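Local structure of peptide-binding protein (Photobacterium damsela subsp. piscicida, 6SQX) at residues 140-145 with 221-226; 147-152 with 212-217; 257-262 with 266-271. The protein is a secreted NlpC/P60 endopeptidase that cleaves the peptidoglycan of potentially competing bacteria, probably by a cysteine-peptidase mechanism. All coordinates share one frame; numbering follows the deposited sequence.

Interaction 1 (140-145 with 221-226); sequences SCRGIV and SFITQW
The benzene half of the Trp-226 indole and the outer end of the Phe-222 ring converge on one methyl, Ile-144 CD1, which meets both rings obliquely. It lies 3.7 Å from Trp-226 CZ3 and 3.9 Å from Phe-222 CE1, so the tip of a single isoleucine bridges two aromatic side chains one helical turn apart. Ile-144 and Trp-226 extend from opposite directions, whereas Phe-222 is crossed at about a right angle. In Ile-144, CG1 stands opposite the backbone N (chi1 -162°) and the chain runs on extended, which carries CD1 across to the rings. The Trp-226 indole also meets Trp-68 edge-to-face and its NE1 is hydrogen-bonded to Tyr-65 OH, while Phe-222 also packs on Ala-277 and Leu-279 of strand 277-281. Strand 142-145 belongs to the antiparallel sheet of the SH3-type region, and helix 220-226, which follows the sheet's edge strand 215-217, packs against this strand; the axes of the two short segments approach to 10.5 Å at 59°. Alternation along the strand directs Arg-142 and Ile-144 at the helix, and Gly-143 between them gives its O to Trp-68 NE1. The second patch is aliphatic: the extended chain of Arg-142 crosses Ile-223 at about a right angle, CD touching Ile-223 CD1 at 3.8 Å. Beyond that contact the guanidinium leaves the helix, and its NH2 forms a salt bridge with Asp-70.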
loop_
_atom_site.group_PDB
_atom_site.type_symbol
_atom_site.label_atom_id
_atom_site.label_comp_id
_atom_site.label_asym_id
_atom_site.label_seq_id
_atom_site.Cartn_x
_atom_site.Cartn_y
_atom_site.Cartn_z
ATOM N N SER A 140 -21.985 2.584 -17.102
ATOM C CA SER A 140 -22.387 3.489 -16.027
ATOM C C SER A 140 -21.803 3.129 -14.667
ATOM O O SER A 140 -21.891 3.948 -13.745
ATOM C CB SER A 140 -23.915 3.562 -15.924
ATOM O OG SER A 140 -24.498 2.296 -15.602
ATOM N N CYS A 141 -21.218 1.954 -14.513
ATOM C CA CYS A 141 -20.636 1.556 -13.233
ATOM C C CYS A 141 -19.198 2.034 -13.075
ATOM O O CYS A 141 -18.596 1.782 -12.027
ATOM C CB CYS A 141 -20.751 0.029 -13.017
ATOM S SG CYS A 141 -19.781 -0.984 -14.173
ATOM N N ARG A 142 -18.623 2.678 -14.089
ATOM C CA ARG A 142 -17.352 3.358 -13.863
ATOM C C ARG A 142 -17.542 4.440 -12.821
ATOM O O ARG A 142 -18.579 5.104 -12.780
ATOM C CB ARG A 142 -16.865 3.989 -15.166
ATOM C CG ARG A 142 -16.514 2.923 -16.222
ATOM C CD ARG A 142 -16.129 3.490 -17.589
ATOM N NE ARG A 142 -15.739 2.382 -18.453
ATOM C CZ ARG A 142 -15.675 2.435 -19.777
ATOM N NH1 ARG A 142 -15.998 3.548 -20.439
ATOM N NH2 ARG A 142 -15.281 1.348 -20.438
ATOM N N GLY A 143 -16.528 4.602 -11.966
ATOM C CA GLY A 143 -16.662 5.546 -10.876
ATOM C C GLY A 143 -15.355 6.120 -10.382
ATOM O O GLY A 143 -14.289 5.925 -10.984
ATOM N N ILE A 144 -15.439 6.854 -9.273
ATOM C CA ILE A 144 -14.279 7.532 -8.705
ATOM C C ILE A 144 -14.461 7.636 -7.197
ATOM O O ILE A 144 -15.584 7.763 -6.695
ATOM C CB ILE A 144 -14.075 8.902 -9.409
ATOM C CG1 ILE A 144 -12.653 9.441 -9.189
ATOM C CG2 ILE A 144 -15.120 9.940 -8.983
ATOM C CD1 ILE A 144 -12.295 10.559 -10.148
ATOM N N VAL A 145 -13.339 7.600 -6.469
ATOM C CA VAL A 145 -13.351 7.846 -5.027
ATOM C C VAL A 145 -13.471 9.346 -4.776
ATOM O O VAL A 145 -12.695 10.135 -5.339
ATOM C CB VAL A 145 -12.077 7.266 -4.369
ATOM C CG1 VAL A 145 -12.033 7.600 -2.862
ATOM C CG2 VAL A 145 -12.023 5.743 -4.586
ATOM N N SER A 221 -18.600 11.943 -20.365
ATOM C CA SER A 221 -18.069 13.302 -20.428
ATOM C C SER A 221 -17.065 13.551 -19.311
ATOM O O SER A 221 -16.031 14.211 -19.534
ATOM C CB SER A 221 -19.205 14.325 -20.389
ATOM O OG SER A 221 -19.984 14.257 -21.579
ATOM N N PHE A 222 -17.350 13.040 -18.108
ATOM C CA PHE A 222 -16.418 13.203 -16.998
ATOM C C PHE A 222 -15.048 12.631 -17.354
ATOM O O PHE A 222 -14.000 13.249 -17.088
ATOM C CB PHE A 222 -16.989 12.551 -15.721
ATOM C CG PHE A 222 -16.114 12.737 -14.520
ATOM C CD1 PHE A 222 -15.005 11.926 -14.306
ATOM C CD2 PHE A 222 -16.394 13.746 -13.606
ATOM C CE1 PHE A 222 -14.186 12.116 -13.165
ATOM C CE2 PHE A 222 -15.596 13.942 -12.485
ATOM C CZ PHE A 222 -14.494 13.123 -12.256
ATOM N N ILE A 223 -15.034 11.427 -17.926
ATOM C CA ILE A 223 -13.773 10.773 -18.259
ATOM C C ILE A 223 -13.067 11.502 -19.393
ATOM O O ILE A 223 -11.853 11.721 -19.337
ATOM C CB ILE A 223 -14.027 9.294 -18.584
ATOM C CG1 ILE A 223 -14.469 8.561 -17.328
ATOM C CG2 ILE A 223 -12.789 8.645 -19.158
ATOM C CD1 ILE A 223 -14.876 7.087 -17.608
ATOM N N THR A 224 -13.811 11.899 -20.431
ATOM C CA THR A 224 -13.229 12.676 -21.524
ATOM C C THR A 224 -12.560 13.945 -21.003
ATOM O O THR A 224 -11.430 14.280 -21.394
ATOM C CB THR A 224 -14.312 13.021 -22.558
ATOM O OG1 THR A 224 -14.817 11.812 -23.141
ATOM C CG2 THR A 224 -13.743 13.907 -23.685
ATOM N N GLN A 225 -13.251 14.680 -20.133
ATOM C CA GLN A 225 -12.681 15.926 -19.646
ATOM C C GLN A 225 -11.516 15.662 -18.696
ATOM O O GLN A 225 -10.522 16.400 -18.712
ATOM C CB GLN A 225 -13.771 16.745 -18.957
ATOM C CG GLN A 225 -14.871 17.218 -19.891
ATOM C CD GLN A 225 -14.310 17.896 -21.137
ATOM O OE1 GLN A 225 -13.460 18.790 -21.041
ATOM N NE2 GLN A 225 -14.776 17.463 -22.319
ATOM N N TRP A 226 -11.604 14.597 -17.884
ATOM C CA TRP A 226 -10.503 14.260 -16.977
ATOM C C TRP A 226 -9.185 14.161 -17.743
ATOM O O TRP A 226 -8.163 14.732 -17.334
ATOM C CB TRP A 226 -10.809 12.925 -16.291
ATOM C CG TRP A 226 -9.742 12.486 -15.370
ATOM C CD1 TRP A 226 -8.585 11.805 -15.686
ATOM C CD2 TRP A 226 -9.730 12.671 -13.954
ATOM N NE1 TRP A 226 -7.846 11.576 -14.531
ATOM C CE2 TRP A 226 -8.544 12.071 -13.455
ATOM C CE3 TRP A 226 -10.620 13.271 -13.052
ATOM C CZ2 TRP A 226 -8.219 12.078 -12.091
ATOM C CZ3 TRP A 226 -10.309 13.263 -11.688
ATOM C CH2 TRP A 226 -9.108 12.673 -11.222
#

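Interaction 2 (147-152 with 212-217); sequences NNAQVR and TSSIAN. With EDO (1,2-ethanediol), chain N.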
loop_
_atom_site.group_PDB
_atom_site.type_symbol
_atom_site.label_atom_id
_atom_site.label_comp_id
_atom_site.label_asym_id
_atom_site.label_seq_id
_atom_site.Cartn_x
_atom_site.Cartn_y
_atom_site.Cartn_z
ATOM N N ASN A 147 -14.100 10.504 -1.277
ATOM C CA ASN A 147 -13.485 10.716 0.031
ATOM C C ASN A 147 -12.477 9.604 0.287
ATOM O O ASN A 147 -12.723 8.451 -0.074
ATOM C CB ASN A 147 -14.529 10.703 1.152
ATOM C CG ASN A 147 -15.397 11.945 1.163
ATOM O OD1 ASN A 147 -14.883 13.072 1.149
ATOM N ND2 ASN A 147 -16.709 11.756 1.225
ATOM N N ASN A 148 -11.321 9.942 0.870
ATOM C CA ASN A 148 -10.326 8.902 1.149
ATOM C C ASN A 148 -11.029 7.768 1.879
ATOM O O ASN A 148 -11.819 7.998 2.799
ATOM C CB ASN A 148 -9.213 9.461 2.034
ATOM C CG ASN A 148 -8.533 10.667 1.408
ATOM O OD1 ASN A 148 -8.153 10.676 0.241
ATOM N ND2 ASN A 148 -8.367 11.728 2.216
ATOM N N ALA A 149 -10.762 6.527 1.466
ATOM C CA ALA A 149 -11.572 5.415 1.936
ATOM C C ALA A 149 -10.722 4.261 2.465
ATOM O O ALA A 149 -9.720 3.877 1.841
ATOM C CB ALA A 149 -12.470 4.929 0.786
ATOM N N GLN A 150 -11.147 3.692 3.594
ATOM C CA GLN A 150 -10.588 2.430 4.069
ATOM C C GLN A 150 -11.378 1.281 3.462
ATOM O O GLN A 150 -12.566 1.112 3.768
ATOM C CB GLN A 150 -10.627 2.366 5.600
ATOM C CG GLN A 150 -9.657 3.426 6.191
ATOM C CD GLN A 150 -9.493 3.325 7.643
ATOM O OE1 GLN A 150 -8.804 2.445 8.142
ATOM N NE2 GLN A 150 -10.160 4.219 8.369
ATOM N N VAL A 151 -10.726 0.522 2.570
ATOM C CA VAL A 151 -11.392 -0.582 1.885
ATOM C C VAL A 151 -11.423 -1.757 2.843
ATOM O O VAL A 151 -10.396 -2.121 3.462
ATOM C CB VAL A 151 -10.645 -0.948 0.593
ATOM C CG1 VAL A 151 -11.389 -2.139 -0.119
ATOM C CG2 VAL A 151 -10.561 0.274 -0.327
ATOM N N ARG A 152 -12.598 -2.366 2.952
ATOM C CA ARG A 152 -12.884 -3.403 3.936
ATOM C C ARG A 152 -13.250 -4.715 3.226
ATOM O O ARG A 152 -13.915 -4.701 2.183
ATOM C CB ARG A 152 -14.115 -2.977 4.803
ATOM C CG ARG A 152 -14.024 -1.530 5.412
ATOM C CD ARG A 152 -12.934 -1.421 6.500
ATOM N NE ARG A 152 -13.371 -2.120 7.709
ATOM C CZ ARG A 152 -12.586 -2.449 8.727
ATOM N NH1 ARG A 152 -11.283 -2.146 8.650
ATOM N NH2 ARG A 152 -13.097 -3.075 9.794
ATOM N N THR A 212 -20.741 4.023 0.896
ATOM C CA THR A 212 -21.309 4.537 -0.345
ATOM C C THR A 212 -21.044 6.033 -0.510
ATOM O O THR A 212 -20.812 6.506 -1.632
ATOM C CB THR A 212 -22.790 4.202 -0.397
ATOM O OG1 THR A 212 -22.916 2.771 -0.370
ATOM C CG2 THR A 212 -23.484 4.798 -1.658
ATOM N N SER A 213 -21.027 6.785 0.588
ATOM C CA SER A 213 -20.769 8.216 0.491
ATOM C C SER A 213 -19.356 8.539 0.020
ATOM O O SER A 213 -19.069 9.698 -0.295
ATOM C CB SER A 213 -21.027 8.872 1.851
ATOM O OG SER A 213 -20.195 8.297 2.846
ATOM N N SER A 214 -18.447 7.568 -0.004
ATOM C CA SER A 214 -17.067 7.838 -0.394
ATOM C C SER A 214 -16.826 7.653 -1.887
ATOM O O SER A 214 -15.717 7.921 -2.361
ATOM C CB SER A 214 -16.106 6.944 0.395
ATOM O OG SER A 214 -15.995 5.653 -0.188
ATOM N N ILE A 215 -17.842 7.222 -2.641
ATOM C CA ILE A 215 -17.682 6.960 -4.060
ATOM C C ILE A 215 -18.821 7.588 -4.860
ATOM O O ILE A 215 -19.865 7.959 -4.313
ATOM C CB ILE A 215 -17.557 5.434 -4.351
ATOM C CG1 ILE A 215 -18.697 4.573 -3.742
ATOM C CG2 ILE A 215 -16.250 4.912 -3.719
ATOM C CD1 ILE A 215 -19.997 4.619 -4.485
ATOM N N ALA A 216 -18.586 7.730 -6.165
ATOM C CA ALA A 216 -19.606 8.254 -7.072
ATOM C C ALA A 216 -19.356 7.655 -8.446
ATOM O O ALA A 216 -18.225 7.312 -8.776
ATOM C CB ALA A 216 -19.494 9.785 -7.143
ATOM N N ASN A 217 -20.412 7.497 -9.250
ATOM C CA ASN A 217 -20.142 7.047 -10.609
ATOM C C ASN A 217 -19.742 8.222 -11.487
ATOM O O ASN A 217 -19.881 9.391 -11.109
ATOM C CB ASN A 217 -21.278 6.218 -11.240
ATOM C CG ASN A 217 -22.504 7.015 -11.536
ATOM O OD1 ASN A 217 -22.954 7.830 -10.727
ATOM N ND2 ASN A 217 -23.099 6.755 -12.713
HETATM C C1 EDO N . -9.033 11.055 6.179
HETATM O O1 EDO N . -9.665 11.493 4.977
HETATM C C2 EDO N . -7.635 10.557 5.816
HETATM O O2 EDO N . -6.757 11.643 5.563
HETATM O O HOH W 1 -17.657 9.265 2.842
#
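Asn-147 and Ser-214 make the close part of this contact, backbone against backbone, with their CA atoms 4.6 Å apart. Asn-147 N donates to Ser-214 O at 3.2 Å; the N-H points well at the oxygen (163°), though the donor sits 33° off the carbonyl plane. Alongside this bond Ser-214 CB packs against the peptide oxygen of Asn-147 at 3.7 Å, and the two CB atoms are 4.1 Å apart. Ser-214 was modelled in two conformers. In one of them OG is turned between the backbone N and the carbonyl carbon, where it lies 3.7 Å from the methyl CB of Ala-149 and is hydrogen-bonded to Pro-211 O, at the end of the strand just before the turn.

The outer side is looser and watery. A water accepts from Asn-147 ND2 at 3.1 Å and is also bonded to Ser-213 OG at 2.7 Å, joining two side chains that do not meet directly; the other end of this amide, OD1, is held by Lys-251 NZ. Asn-148 turns away from the serines. Its ND2 donates almost straight (170°) to O1 of a 1,2-ethanediol at 3.1 Å, a probable crystallisation additive that also binds Glu-254 OE2, and the same nitrogen reaches Ile-252 O.

Residues 212-214 form a 3-10 turn, closed by the bond from Ile-215 N to Thr-212 O, between strand 206-211 and the short strand 215-217. A 3-10 turn leading into the last strand is a hallmark of SH3 barrels, and here it abuts the chain linking strands 142-145 and 149-152.

Interaction 3 (257-262 with 266-271); sequences SILPEH and LKIPVK
Lys-267 N donates to Pro-260 O at 2.9 Å. The bond is nearly straight at the hydrogen (164°), but the donor stands above the carbonyl plane, 36° out of it, rather than on a lone pair. It links the two strands of a beta hairpin, 259-262 and 265-271, at the middle of a five-stranded antiparallel sheet. The strand order of that sheet repeats the order of the sheet containing strand 142-145, which is consistent with a second SH3-like unit. Next to the bond, Glu-261 and Leu-266 form a non-hydrogen-bonded antiparallel pair with CA atoms 4.4 Å apart. Their side chains lie on the same face, where both touch Val-232, but part company at the ends: the Glu-261 carboxylate turns off to a salt bridge with Arg-230 NE and to Gly-264 N in the turn, whereas Leu-266 leans towards Leu-259.

Leu-259 carries the apolar packing. Its CB meets Leu-266 CD1 at 3.7 Å, and its two methyls are shared out, CD1 to Ile-268 CG2 at 4.0 Å and CD2 to Pro-269 CD at 3.8 Å. With CG opposite its own carbonyl carbon (chi1 -66°), the isobutyl group reaches along the partner strand from Leu-266 to Pro-269. On the more open side the extended chain of Lys-267 passes His-262, CE lying 4.2 Å from His-262 CB, and its NZ is hydrogen-bonded to Tyr-229 OH. Proline interrupts the usual pairing, because residue 260 has no N-H to return. Lys-267 O is therefore buried without a hydrogen-bond partner, facing Pro-260 CD at 3.6 Å and Leu-259 CB at 3.6 Å.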
loop_
_atom_site.group_PDB
_atom_site.type_symbol
_atom_site.label_atom_id
_atom_site.label_comp_id
_atom_site.label_asym_id
_atom_site.label_seq_id
_atom_site.Cartn_x
_atom_site.Cartn_y
_atom_site.Cartn_z
ATOM N N SER A 257 -2.452 10.983 -4.144
ATOM C CA SER A 257 -3.587 11.422 -4.941
ATOM C C SER A 257 -3.103 12.027 -6.253
ATOM O O SER A 257 -2.044 12.644 -6.332
ATOM C CB SER A 257 -4.346 12.525 -4.203
ATOM O OG SER A 257 -4.759 12.066 -2.929
ATOM N N ILE A 258 -3.925 11.883 -7.288
ATOM C CA ILE A 258 -3.643 12.359 -8.616
ATOM C C ILE A 258 -4.902 13.086 -9.077
ATOM O O ILE A 258 -5.965 12.472 -9.240
ATOM C CB ILE A 258 -3.247 11.211 -9.559
ATOM C CG1 ILE A 258 -1.977 10.508 -9.050
ATOM C CG2 ILE A 258 -3.039 11.697 -11.001
ATOM C CD1 ILE A 258 -1.774 9.116 -9.757
ATOM N N LEU A 259 -4.811 14.412 -9.226
ATOM C CA LEU A 259 -6.020 15.201 -9.398
ATOM C C LEU A 259 -5.816 16.274 -10.456
ATOM O O LEU A 259 -4.683 16.724 -10.687
ATOM C CB LEU A 259 -6.390 15.902 -8.079
ATOM C CG LEU A 259 -6.794 14.934 -6.941
ATOM C CD1 LEU A 259 -6.753 15.672 -5.575
ATOM C CD2 LEU A 259 -8.217 14.374 -7.208
ATOM N N PRO A 260 -6.892 16.699 -11.123
ATOM C CA PRO A 260 -6.782 17.779 -12.113
ATOM C C PRO A 260 -6.395 19.116 -11.485
ATOM O O PRO A 260 -6.674 19.395 -10.314
ATOM C CB PRO A 260 -8.204 17.874 -12.705
ATOM C CG PRO A 260 -8.831 16.532 -12.426
ATOM C CD PRO A 260 -8.255 16.128 -11.069
ATOM N N GLU A 261 -5.809 19.974 -12.324
ATOM C CA GLU A 261 -5.470 21.320 -11.906
ATOM C C GLU A 261 -5.643 22.246 -13.107
ATOM O O GLU A 261 -5.288 21.900 -14.240
ATOM C CB GLU A 261 -4.009 21.333 -11.404
ATOM C CG GLU A 261 -3.362 22.714 -11.247
ATOM C CD GLU A 261 -2.645 23.175 -12.517
ATOM O OE1 GLU A 261 -2.979 24.272 -13.015
ATOM O OE2 GLU A 261 -1.741 22.446 -13.021
ATOM N N HIS A 262 -6.225 23.414 -12.861
ATOM C CA HIS A 262 -6.444 24.401 -13.906
ATOM C C HIS A 262 -6.112 25.773 -13.332
ATOM O O HIS A 262 -6.613 26.126 -12.259
ATOM C CB HIS A 262 -7.905 24.318 -14.364
ATOM C CG HIS A 262 -8.270 25.347 -15.387
ATOM N ND1 HIS A 262 -7.950 25.211 -16.720
ATOM C CD2 HIS A 262 -8.908 26.539 -15.273
ATOM C CE1 HIS A 262 -8.385 26.266 -17.388
ATOM N NE2 HIS A 262 -8.967 27.089 -16.534
ATOM N N LEU A 266 -6.364 23.301 -7.736
ATOM C CA LEU A 266 -6.759 21.905 -7.700
ATOM C C LEU A 266 -8.257 21.755 -7.961
ATOM O O LEU A 266 -9.072 22.579 -7.546
ATOM C CB LEU A 266 -6.456 21.424 -6.272
ATOM C CG LEU A 266 -6.587 19.958 -5.945
ATOM C CD1 LEU A 266 -5.483 19.232 -6.690
ATOM C CD2 LEU A 266 -6.419 19.791 -4.449
ATOM N N LYS A 267 -8.639 20.654 -8.623
ATOM C CA LYS A 267 -10.043 20.268 -8.695
ATOM C C LYS A 267 -10.213 18.901 -8.032
ATOM O O LYS A 267 -9.345 18.021 -8.145
ATOM C CB LYS A 267 -10.574 20.257 -10.129
ATOM C CG LYS A 267 -10.491 21.617 -10.842
ATOM C CD LYS A 267 -11.302 21.603 -12.141
ATOM C CE LYS A 267 -11.548 23.001 -12.681
ATOM N NZ LYS A 267 -12.560 22.931 -13.758
ATOM N N ILE A 268 -11.293 18.743 -7.278
ATOM C CA ILE A 268 -11.541 17.461 -6.618
ATOM C C ILE A 268 -12.916 16.973 -7.047
ATOM O O ILE A 268 -13.850 17.785 -7.212
ATOM C CB ILE A 268 -11.461 17.554 -5.082
ATOM C CG1 ILE A 268 -12.435 18.602 -4.550
ATOM C CG2 ILE A 268 -10.047 17.815 -4.612
ATOM C CD1 ILE A 268 -12.600 18.604 -3.015
ATOM N N PRO A 269 -13.092 15.666 -7.223
ATOM C CA PRO A 269 -14.417 15.141 -7.571
ATOM C C PRO A 269 -15.269 15.113 -6.322
ATOM O O PRO A 269 -14.809 14.724 -5.242
ATOM C CB PRO A 269 -14.121 13.704 -8.029
ATOM C CG PRO A 269 -12.860 13.330 -7.224
ATOM C CD PRO A 269 -12.053 14.622 -7.189
ATOM N N VAL A 270 -16.512 15.546 -6.471
ATOM C CA VAL A 270 -17.470 15.485 -5.383
ATOM C C VAL A 270 -18.743 14.830 -5.896
ATOM O O VAL A 270 -19.028 14.821 -7.102
ATOM C CB VAL A 270 -17.737 16.880 -4.763
ATOM C CG1 VAL A 270 -16.457 17.451 -4.120
ATOM C CG2 VAL A 270 -18.319 17.825 -5.819
ATOM N N LYS A 271 -19.499 14.228 -4.966
ATOM C CA LYS A 271 -20.711 13.506 -5.347
ATOM C C LYS A 271 -21.877 14.482 -5.458
ATOM O O LYS A 271 -22.214 15.176 -4.486
ATOM C CB LYS A 271 -20.995 12.403 -4.322
ATOM C CG LYS A 271 -22.058 11.396 -4.721
ATOM C CD LYS A 271 -22.022 10.252 -3.753
ATOM C CE LYS A 271 -22.838 9.070 -4.245
ATOM N NZ LYS A 271 -22.584 7.902 -3.347
#

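In the fold
From the N terminus, residues 140-145 and then 147-152 open two contacts in succession. Some sixty residues later 212-217 returns to close interaction 2, and 221-226 closes interaction 1 soon after, so the shorter loop lies wholly within the longer one and the two do not cross. Ile-144 N probably bonds to Ala-216 O, making strands 142-145 and 215-217 neighbours in one sheet. Interaction 3 comes later in series, closing only the tight turn of a hairpin. It is tied to both others: Trp-226 packs on Pro-260 and Ile-144 on Pro-269, and Lys-271 NZ reaches Ile-215 O, joining the SH3-type sheet, its following helix and the next sheet.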